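Long-range contacts in putative hexose oxidase (PDB 5AWV), which probably oxidises a sugar of teicoplanin-type glycopeptide antibiotics, using a covalently bound FAD, and is seen here in complex with teicoplanin: residues Gly49-Asn55 with Gly359-Lys365; Ser364-Ala368 with Val445-Tyr449; Gly392-Gly396 with Ile429-Asn434. All blocks are in the same frame, centred on the assembly; numbering follows the deposited sequence.

Contact 1 of 3, residues Gly49-Asn55 with Gly359-Lys365; sequences GANSRFN and GRGPASK. With NAG (2-acetamido-2-deoxy-beta-D-glucopyranose), chain B.
A loop packs here against the lead-in to a strand: residues 49-55, between helix 42-46 and strand 60-63, lie along 359-365, which runs as loop until strand 363-371 begins. The CA atoms of Ala50 and Arg360 stand 4.2 Å apart, those of Arg53 and Ala363 4.7 Å. Gly361 N donates to Ala50 O at 2.7 Å. The loop then folds into a type I turn from Asn51 to Phe54, with Phe54 N bonded to Asn51 O at 3.3 Å. Asn51, in the t rotamer, also makes an Asx turn, its OD1 taking Arg53 N at 3.0 Å, while its ND2 reaches across to Ser364 O at 2.9 Å; Ser364 N returns a weak bond to Asn51 OD1 at 3.3 Å. Arg53 NH1 is a second donor to Ser364 O, at 3.1 Å. Ser52, chi1 p, bonds through OG to Gly361 O at 2.7 Å. Arg360, extended with chi1 to chi3 all t, reaches into the loop, where NH1 meets Gly49 O at 2.8 Å and NH2 meets Phe54 O at 3.3 Å, with Ser52 CA over one guanidinium face. Ala50 also touches His91, a covalent FAD attachment residue. Arg53 NH2 and Lys365 NZ, 4.1 Å apart, both donate to water 3, Arg53 NH2 only weakly, and Lys365 is paired with Asp475. Arg360 O accepts from O3 of NAG at 3.0 Å.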
loop_
_atom_site.group_PDB
_atom_site.type_symbol
_atom_site.label_atom_id
_atom_site.label_comp_id
_atom_site.label_asym_id
_atom_site.label_seq_id
_atom_site.Cartn_x
_atom_site.Cartn_y
_atom_site.Cartn_z
ATOM N N GLY A 49 11.833 1.673 -6.774
ATOM C CA GLY A 49 11.478 1.171 -5.453
ATOM C C GLY A 49 11.787 2.174 -4.360
ATOM O O GLY A 49 12.799 2.889 -4.423
ATOM N N ALA A 50 10.916 2.209 -3.337
ATOM C CA ALA A 50 11.081 3.041 -2.162
ATOM C C ALA A 50 12.226 2.666 -1.227
ATOM O O ALA A 50 12.910 3.556 -0.671
ATOM C CB ALA A 50 9.803 3.084 -1.365
ATOM N N ASN A 51 12.441 1.383 -1.014
ATOM C CA ASN A 51 13.385 0.974 -0.056
ATOM C C ASN A 51 14.719 0.670 -0.731
ATOM O O ASN A 51 14.867 -0.335 -1.411
ATOM C CB ASN A 51 12.835 -0.207 0.758
ATOM C CG ASN A 51 13.736 -0.606 1.941
ATOM O OD1 ASN A 51 14.939 -0.322 1.978
ATOM N ND2 ASN A 51 13.135 -1.216 2.948
ATOM N N SER A 52 15.705 1.542 -0.501
ATOM C CA SER A 52 17.032 1.390 -1.111
ATOM C C SER A 52 17.893 0.246 -0.602
ATOM O O SER A 52 18.887 0.006 -1.147
ATOM C CB SER A 52 17.802 2.749 -1.052
ATOM O OG SER A 52 17.952 3.062 0.309
ATOM N N ARG A 53 17.442 -0.570 0.315
ATOM C CA ARG A 53 18.060 -1.847 0.606
ATOM C C ARG A 53 18.048 -2.851 -0.547
ATOM O O ARG A 53 18.910 -3.694 -0.613
ATOM C CB ARG A 53 17.399 -2.390 1.838
ATOM C CG ARG A 53 17.916 -3.695 2.390
ATOM C CD ARG A 53 17.339 -3.870 3.774
ATOM N NE ARG A 53 17.014 -5.234 4.046
ATOM C CZ ARG A 53 15.809 -5.662 4.448
ATOM N NH1 ARG A 53 14.715 -4.828 4.705
ATOM N NH2 ARG A 53 15.706 -6.970 4.629
ATOM N N PHE A 54 17.086 -2.765 -1.451
ATOM C CA PHE A 54 16.901 -3.767 -2.496
ATOM C C PHE A 54 17.257 -3.276 -3.905
ATOM O O PHE A 54 16.821 -2.196 -4.341
ATOM C CB PHE A 54 15.439 -4.201 -2.504
ATOM C CG PHE A 54 14.849 -4.445 -1.134
ATOM C CD1 PHE A 54 15.441 -5.350 -0.288
ATOM C CD2 PHE A 54 13.689 -3.829 -0.751
ATOM C CE1 PHE A 54 14.884 -5.638 0.961
ATOM C CE2 PHE A 54 13.159 -4.056 0.511
ATOM C CZ PHE A 54 13.757 -4.967 1.362
ATOM N N ASN A 55 17.940 -4.144 -4.657
ATOM C CA ASN A 55 18.341 -3.853 -6.019
ATOM C C ASN A 55 18.269 -5.073 -6.838
ATOM O O ASN A 55 18.541 -6.152 -6.345
ATOM C CB ASN A 55 19.806 -3.377 -6.089
ATOM C CG ASN A 55 19.938 -1.996 -5.550
ATOM O OD1 ASN A 55 20.318 -1.840 -4.399
ATOM N ND2 ASN A 55 19.482 -0.996 -6.305
ATOM N N GLY A 359 9.360 9.075 -3.653
ATOM C CA GLY A 359 10.237 8.131 -4.350
ATOM C C GLY A 359 11.209 7.374 -3.467
ATOM O O GLY A 359 10.800 6.837 -2.436
ATOM N N ARG A 360 12.488 7.320 -3.869
ATOM C CA ARG A 360 13.449 6.387 -3.261
ATOM C C ARG A 360 14.004 6.909 -1.955
ATOM O O ARG A 360 14.563 7.983 -1.901
ATOM C CB ARG A 360 14.592 6.088 -4.204
ATOM C CG ARG A 360 15.479 4.939 -3.721
ATOM C CD ARG A 360 16.382 4.515 -4.863
ATOM N NE ARG A 360 17.104 3.266 -4.710
ATOM C CZ ARG A 360 16.609 2.045 -4.814
ATOM N NH1 ARG A 360 15.300 1.825 -4.933
ATOM N NH2 ARG A 360 17.431 1.009 -4.693
ATOM N N GLY A 361 13.917 6.098 -0.916
ATOM C CA GLY A 361 14.243 6.517 0.439
ATOM C C GLY A 361 15.467 5.825 0.985
ATOM O O GLY A 361 16.072 5.048 0.303
ATOM N N PRO A 362 15.804 6.077 2.251
ATOM C CA PRO A 362 16.914 5.367 2.879
ATOM C C PRO A 362 16.560 3.897 3.131
ATOM O O PRO A 362 15.422 3.453 2.939
ATOM C CB PRO A 362 17.096 6.127 4.200
ATOM C CG PRO A 362 15.680 6.477 4.554
ATOM C CD PRO A 362 14.922 6.697 3.257
ATOM N N ALA A 363 17.554 3.133 3.477
ATOM C CA ALA A 363 17.417 1.736 3.649
ATOM C C ALA A 363 16.691 1.491 5.020
ATOM O O ALA A 363 16.948 2.178 5.957
ATOM C CB ALA A 363 18.791 1.126 3.597
ATOM N N SER A 364 15.730 0.584 5.103
ATOM C CA SER A 364 15.029 0.339 6.340
ATOM C C SER A 364 14.567 -1.098 6.439
ATOM O O SER A 364 14.512 -1.822 5.447
ATOM C CB SER A 364 13.850 1.339 6.433
ATOM O OG SER A 364 12.833 0.966 5.526
ATOM N N LYS A 365 14.240 -1.526 7.641
ATOM C CA LYS A 365 13.608 -2.817 7.906
ATOM C C LYS A 365 12.516 -2.601 8.917
ATOM O O LYS A 365 12.759 -2.023 10.002
ATOM C CB LYS A 365 14.618 -3.785 8.494
ATOM C CG LYS A 365 14.088 -5.084 9.036
ATOM C CD LYS A 365 13.692 -5.959 7.934
ATOM C CE LYS A 365 13.291 -7.327 8.424
ATOM N NZ LYS A 365 12.732 -8.076 7.266
HETATM C C1 NAG B . 13.612 10.932 2.740
HETATM C C2 NAG B . 13.832 10.872 1.237
HETATM C C3 NAG B . 15.226 10.340 0.928
HETATM C C4 NAG B . 16.310 11.133 1.641
HETATM C C5 NAG B . 15.964 11.332 3.113
HETATM C C6 NAG B . 17.004 12.258 3.716
HETATM C C7 NAG B . 12.210 10.087 -0.512
HETATM C C8 NAG B . 12.559 11.280 -1.441
HETATM N N2 NAG B . 12.813 9.962 0.687
HETATM O O3 NAG B . 15.455 10.434 -0.480
HETATM O O4 NAG B . 17.535 10.379 1.554
HETATM O O5 NAG B . 14.600 11.865 3.271
HETATM O O6 NAG B . 16.879 11.976 5.111
HETATM O O7 NAG B . 11.344 9.290 -0.863
HETATM O O HOH W 1 14.032 -0.101 -7.161
HETATM O O HOH W 2 13.876 -0.841 -3.927
HETATM O O HOH W 3 14.649 -9.115 5.367
#

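Contact 2 of 3, residues Ser364-Ala368 with Val445-Tyr449; sequences SKTKA and VRKLY. With N1L (2-amino-2-deoxy-beta-D-glucopyranuronic acid), chain C.
Lys367 lays the end of its side chain over one face of the Tyr449 ring: CE is 3.6 Å from the ring centroid of Tyr449, a CH-pi contact, and NZ of Lys367 lies 4.4 Å from the same centroid, 26° off the normal, a cation-pi contact. The m, t, p, p rotamer curls the lysine round to reach the ring, and NZ is also salt-bridged to Asp477 and Asp475. Tyr449 (chi1 t) carries its hydroxyl on to the strand backbone, where OH donates to Ala368 O at 2.6 Å. Water 4 bridges the same two residues, accepting from Ala368 N at 2.9 Å and donating to Tyr449 OH at 3.1 Å. The two elements are strand 364-368 and helix 445-449, short pieces whose axes approach to 9.5 Å and run almost parallel, at 9°. This is helix-on-sheet packing: strand 363-371 is an outermost strand of the seven-stranded antiparallel sheet, and helix 438-452 covers one face of it, as in the substrate domain of berberine-bridge-type flavoenzymes. Strand alternation sends Lys365 and Lys367 toward the helix. One helical turn before Tyr449, Val445 CG1 touches Lys365 CG at 3.9 Å and Lys367 CD at 4.0 Å, and Arg446 CG comes within 4.3 Å of Lys367 CD, its guanidinium being salt-bridged to Asp477. Lys365 in turn pairs with Asp475. Thr366, its CA-to-CB bond directed away from the helix, belongs to the pocket of the aminosugar N1L, its OG1 lying 2.7 Å from O3 of N1L.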
loop_
_atom_site.group_PDB
_atom_site.type_symbol
_atom_site.label_atom_id
_atom_site.label_comp_id
_atom_site.label_asym_id
_atom_site.label_seq_id
_atom_site.Cartn_x
_atom_site.Cartn_y
_atom_site.Cartn_z
ATOM N N SER A 364 15.730 0.584 5.103
ATOM C CA SER A 364 15.029 0.339 6.340
ATOM C C SER A 364 14.567 -1.098 6.439
ATOM O O SER A 364 14.512 -1.822 5.447
ATOM C CB SER A 364 13.850 1.339 6.433
ATOM O OG SER A 364 12.833 0.966 5.526
ATOM N N LYS A 365 14.240 -1.526 7.641
ATOM C CA LYS A 365 13.608 -2.817 7.906
ATOM C C LYS A 365 12.516 -2.601 8.917
ATOM O O LYS A 365 12.759 -2.023 10.002
ATOM C CB LYS A 365 14.618 -3.785 8.494
ATOM C CG LYS A 365 14.088 -5.084 9.036
ATOM C CD LYS A 365 13.692 -5.959 7.934
ATOM C CE LYS A 365 13.291 -7.327 8.424
ATOM N NZ LYS A 365 12.732 -8.076 7.266
ATOM N N THR A 366 11.302 -3.072 8.591
ATOM C CA THR A 366 10.200 -2.974 9.450
ATOM C C THR A 366 9.693 -4.382 9.706
ATOM O O THR A 366 9.597 -5.203 8.772
ATOM C CB THR A 366 9.064 -2.142 8.810
ATOM O OG1 THR A 366 9.472 -0.822 8.575
ATOM C CG2 THR A 366 7.836 -2.109 9.709
ATOM N N LYS A 367 9.434 -4.696 10.945
ATOM C CA LYS A 367 8.854 -5.958 11.379
ATOM C C LYS A 367 7.532 -5.603 12.000
ATOM O O LYS A 367 7.355 -4.453 12.447
ATOM C CB LYS A 367 9.778 -6.705 12.333
ATOM C CG LYS A 367 11.159 -6.903 11.758
ATOM C CD LYS A 367 12.207 -7.520 12.635
ATOM C CE LYS A 367 11.820 -8.882 13.112
ATOM N NZ LYS A 367 11.892 -9.927 12.047
ATOM N N ALA A 368 6.589 -6.516 12.069
ATOM C CA ALA A 368 5.187 -6.120 12.457
ATOM C C ALA A 368 4.418 -7.207 13.206
ATOM O O ALA A 368 4.745 -8.395 13.146
ATOM C CB ALA A 368 4.422 -5.777 11.151
ATOM N N VAL A 445 16.950 -4.436 15.447
ATOM C CA VAL A 445 15.473 -4.578 15.301
ATOM C C VAL A 445 15.028 -6.023 15.533
ATOM O O VAL A 445 13.964 -6.272 16.152
ATOM C CB VAL A 445 15.041 -3.985 13.930
ATOM C CG1 VAL A 445 15.305 -4.955 12.780
ATOM C CG2 VAL A 445 13.605 -3.572 13.967
ATOM N N ARG A 446 15.860 -6.996 15.099
ATOM C CA ARG A 446 15.584 -8.374 15.309
ATOM C C ARG A 446 15.651 -8.748 16.779
ATOM O O ARG A 446 14.840 -9.543 17.249
ATOM C CB ARG A 446 16.457 -9.322 14.475
ATOM C CG ARG A 446 16.186 -9.208 13.003
ATOM C CD ARG A 446 17.293 -9.818 12.175
ATOM N NE ARG A 446 16.832 -9.965 10.797
ATOM C CZ ARG A 446 17.620 -10.128 9.746
ATOM N NH1 ARG A 446 18.942 -10.201 9.880
ATOM N NH2 ARG A 446 17.075 -10.251 8.551
ATOM N N LYS A 447 16.553 -8.119 17.529
ATOM C CA LYS A 447 16.605 -8.413 18.979
ATOM C C LYS A 447 15.340 -7.820 19.625
ATOM O O LYS A 447 14.752 -8.464 20.438
ATOM C CB LYS A 447 17.913 -7.873 19.649
ATOM C CG LYS A 447 18.031 -8.183 21.119
ATOM C CD LYS A 447 19.280 -7.534 21.753
ATOM C CE LYS A 447 19.289 -7.883 23.255
ATOM N NZ LYS A 447 18.408 -6.921 23.999
ATOM N N LEU A 448 15.008 -6.576 19.302
ATOM C CA LEU A 448 13.798 -5.910 19.795
ATOM C C LEU A 448 12.551 -6.799 19.604
ATOM O O LEU A 448 11.789 -7.091 20.560
ATOM C CB LEU A 448 13.640 -4.585 19.101
ATOM C CG LEU A 448 12.263 -3.892 19.175
ATOM C CD1 LEU A 448 11.922 -3.557 20.599
ATOM C CD2 LEU A 448 12.320 -2.621 18.342
ATOM N N TYR A 449 12.442 -7.357 18.381
ATOM C CA TYR A 449 11.271 -8.143 18.022
ATOM C C TYR A 449 11.254 -9.431 18.741
ATOM O O TYR A 449 10.272 -9.749 19.358
ATOM C CB TYR A 449 11.241 -8.337 16.497
ATOM C CG TYR A 449 9.955 -8.838 15.906
ATOM C CD1 TYR A 449 8.972 -7.931 15.531
ATOM C CD2 TYR A 449 9.861 -10.154 15.465
ATOM C CE1 TYR A 449 7.855 -8.328 14.796
ATOM C CE2 TYR A 449 8.750 -10.583 14.747
ATOM C CZ TYR A 449 7.732 -9.661 14.443
ATOM O OH TYR A 449 6.627 -10.083 13.738
HETATM C C1 N1L C . 6.158 4.654 6.860
HETATM C C2 N1L C . 7.254 3.712 7.580
HETATM C C3 N1L C . 6.943 2.210 7.432
HETATM C C4 N1L C . 5.545 1.986 7.966
HETATM C C5 N1L C . 4.530 2.724 7.051
HETATM C C6 N1L C . 3.053 2.443 7.434
HETATM N N2 N1L C . 8.618 3.937 7.105
HETATM O O3 N1L C . 7.889 1.370 8.250
HETATM O O4 N1L C . 5.232 0.507 8.085
HETATM O O5 N1L C . 4.743 4.187 7.174
HETATM O O6B N1L C . 2.507 3.331 8.403
HETATM O O6A N1L C . 2.926 1.221 8.044
HETATM O O HOH W 4 7.305 -9.026 10.903
#

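Contact 3 of 3, residues Gly392-Gly396 with Ile429-Asn434; sequences GIDYG and ITGWAN. With T55 (8-methylnonanoic acid), chain Z.
Two neighbouring antiparallel strands of the seven-stranded sheet, 395-402 and 424-432, meet here at the wall of the acyl-chain pocket. Tyr395 and Gly431 form a hydrogen-bonded pair (CA-CA 5.3 Å), and Gly396 and Thr430 a non-hydrogen-bonded one at 4.3 Å. Tyr395 O is served twice, by Gly431 N at 3.1 Å and by Thr430 OG1 at 2.9 Å, the latter through a t rotamer. The return bond, Tyr395 N to Gly431 O, is weak at 3.4 Å. Just before its strand begins, Asp394 (chi1 m) directs its side chain to the backbone that follows Trp432, and Ala433 N donates to Asp394 OD2 at 3.0 Å. That same OD2 accepts a hydrogen bond from water 5 at 2.7 Å, and the water accepts from Asn434 N at 3.0 Å. Among outside partners, His441 bonds Asp394 N and the Asn299 side chain bonds Asp394 O and Gly396 N; Thr430 and Trp432 bond Lys365 and Ala363 of the next strand. Tyr395, chi1 t, turns its ring edge to Ile429, CE2 to CG2 4.0 Å, and its hydroxyl bonds Trp399. On the face that carries Tyr395, Gly431 packs directly against the fatty acid T55, where a CB would sit 2.4 Å from CAH; Gly431 O already stands 3.0 Å from CAD of T55.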
loop_
_atom_site.group_PDB
_atom_site.type_symbol
_atom_site.label_atom_id
_atom_site.label_comp_id
_atom_site.label_asym_id
_atom_site.label_seq_id
_atom_site.Cartn_x
_atom_site.Cartn_y
_atom_site.Cartn_z
ATOM N N GLY A 392 24.720 3.376 18.015
ATOM C CA GLY A 392 25.057 3.107 16.622
ATOM C C GLY A 392 23.840 3.011 15.708
ATOM O O GLY A 392 23.991 2.883 14.509
ATOM N N ILE A 393 22.643 3.130 16.262
ATOM C CA ILE A 393 21.420 2.989 15.476
ATOM C C ILE A 393 20.994 4.336 15.036
ATOM O O ILE A 393 20.724 5.197 15.886
ATOM C CB ILE A 393 20.295 2.333 16.294
ATOM C CG1 ILE A 393 20.805 1.046 16.896
ATOM C CG2 ILE A 393 19.026 2.209 15.419
ATOM C CD1 ILE A 393 21.353 0.081 15.825
ATOM N N ASP A 394 20.975 4.568 13.720
ATOM C CA ASP A 394 20.544 5.822 13.164
ATOM C C ASP A 394 19.098 6.194 13.480
ATOM O O ASP A 394 18.809 7.324 13.900
ATOM C CB ASP A 394 20.721 5.853 11.632
ATOM C CG ASP A 394 22.202 5.817 11.174
ATOM O OD1 ASP A 394 23.088 5.969 12.022
ATOM O OD2 ASP A 394 22.449 5.600 9.967
ATOM N N TYR A 395 18.166 5.273 13.204
ATOM C CA TYR A 395 16.749 5.442 13.613
ATOM C C TYR A 395 16.225 4.121 13.994
ATOM O O TYR A 395 16.515 3.138 13.325
ATOM C CB TYR A 395 15.870 5.987 12.485
ATOM C CG TYR A 395 14.396 6.116 12.881
ATOM C CD1 TYR A 395 13.987 7.093 13.788
ATOM C CD2 TYR A 395 13.403 5.301 12.304
ATOM C CE1 TYR A 395 12.662 7.227 14.185
ATOM C CE2 TYR A 395 12.061 5.441 12.650
ATOM C CZ TYR A 395 11.689 6.363 13.599
ATOM O OH TYR A 395 10.383 6.515 13.940
ATOM N N GLY A 396 15.582 4.079 15.161
ATOM C CA GLY A 396 14.939 2.911 15.627
ATOM C C GLY A 396 13.672 3.360 16.317
ATOM O O GLY A 396 13.664 4.415 17.016
ATOM N N ILE A 429 10.737 -0.767 13.739
ATOM C CA ILE A 429 11.337 -0.075 12.615
ATOM C C ILE A 429 12.780 0.299 12.854
ATOM O O ILE A 429 13.116 0.724 13.936
ATOM C CB ILE A 429 10.601 1.224 12.310
ATOM C CG1 ILE A 429 9.118 0.945 12.046
ATOM C CG2 ILE A 429 11.123 1.934 11.043
ATOM C CD1 ILE A 429 8.263 2.154 12.238
ATOM N N THR A 430 13.639 0.055 11.878
ATOM C CA THR A 430 14.970 0.711 11.903
ATOM C C THR A 430 15.334 1.104 10.498
ATOM O O THR A 430 14.922 0.480 9.520
ATOM C CB THR A 430 16.030 -0.258 12.562
ATOM O OG1 THR A 430 17.305 0.419 12.712
ATOM C CG2 THR A 430 16.272 -1.510 11.701
ATOM N N GLY A 431 16.110 2.175 10.377
ATOM C CA GLY A 431 16.572 2.716 9.105
ATOM C C GLY A 431 18.052 3.161 9.247
ATOM O O GLY A 431 18.502 3.506 10.352
ATOM N N TRP A 432 18.801 3.075 8.158
ATOM C CA TRP A 432 20.230 3.408 8.225
ATOM C C TRP A 432 20.656 4.157 6.978
ATOM O O TRP A 432 20.135 3.916 5.878
ATOM C CB TRP A 432 21.039 2.146 8.506
ATOM C CG TRP A 432 20.859 1.089 7.512
ATOM C CD1 TRP A 432 21.609 0.894 6.376
ATOM C CD2 TRP A 432 19.845 0.083 7.499
ATOM N NE1 TRP A 432 21.105 -0.156 5.668
ATOM C CE2 TRP A 432 20.029 -0.676 6.337
ATOM C CE3 TRP A 432 18.777 -0.235 8.343
ATOM C CZ2 TRP A 432 19.239 -1.761 6.043
ATOM C CZ3 TRP A 432 17.970 -1.247 8.008
ATOM C CH2 TRP A 432 18.188 -2.013 6.871
ATOM N N ALA A 433 21.560 5.126 7.171
ATOM C CA ALA A 433 21.994 6.023 6.061
ATOM C C ALA A 433 23.106 5.375 5.244
ATOM O O ALA A 433 23.150 5.548 4.050
ATOM C CB ALA A 433 22.456 7.367 6.610
ATOM N N ASN A 434 23.973 4.597 5.881
ATOM C CA ASN A 434 25.074 3.969 5.214
ATOM C C ASN A 434 25.000 2.449 5.057
ATOM O O ASN A 434 25.022 1.718 6.035
ATOM C CB ASN A 434 26.355 4.284 5.998
ATOM C CG ASN A 434 27.574 4.053 5.173
ATOM O OD1 ASN A 434 27.861 2.915 4.731
ATOM N ND2 ASN A 434 28.268 5.138 4.878
HETATM C CAD T55 Z . 18.079 6.424 9.782
HETATM C CAE T55 Z . 17.753 7.218 8.543
HETATM C CAG T55 Z . 16.262 7.547 8.493
HETATM C CAH T55 Z . 15.449 6.263 8.295
HETATM C CAI T55 Z . 13.957 6.524 8.455
HETATM C CAJ T55 Z . 13.155 5.239 8.233
HETATM C CAK T55 Z . 11.725 5.625 7.933
HETATM C CAL T55 Z . 10.879 4.424 7.480
HETATM C CAF T55 Z . 18.577 8.487 8.572
HETATM C C T55 Z . 9.425 4.896 7.335
HETATM O O T55 Z . 9.081 6.086 7.515
HETATM O O HOH W 5 24.672 4.583 8.834
#

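Overall arrangement
All three contacts involve one end of the same sheet: contacts 1 and 2 use its outermost strand 363-371, and contact 3 pairs the next two, 424-432 and 395-402. Contacts 1 and 2 share Ser364 and Lys365, with centres about 16 Å apart; contact 3 lies about 13 Å from contact 1 and 11 Å from contact 2, centre to centre. Strands 363-371 and 424-432 join through Lys365 N to Thr430 O at 2.8 Å and Ala363 O to Trp432 N at 3.0 Å, both probable hydrogen bonds. Arg53 CD packs on Trp432 CZ2 at 3.6 Å, and Val445 CB on Thr430 CG2 at 3.6 Å. They border the cofactor and the bound antibiotic: the Ala50 side chain is about 4 Å from FAD, Thr366 and Ile429 adjoin N1L, and Pro362, Asp394 and Gly431 line the T55 chain.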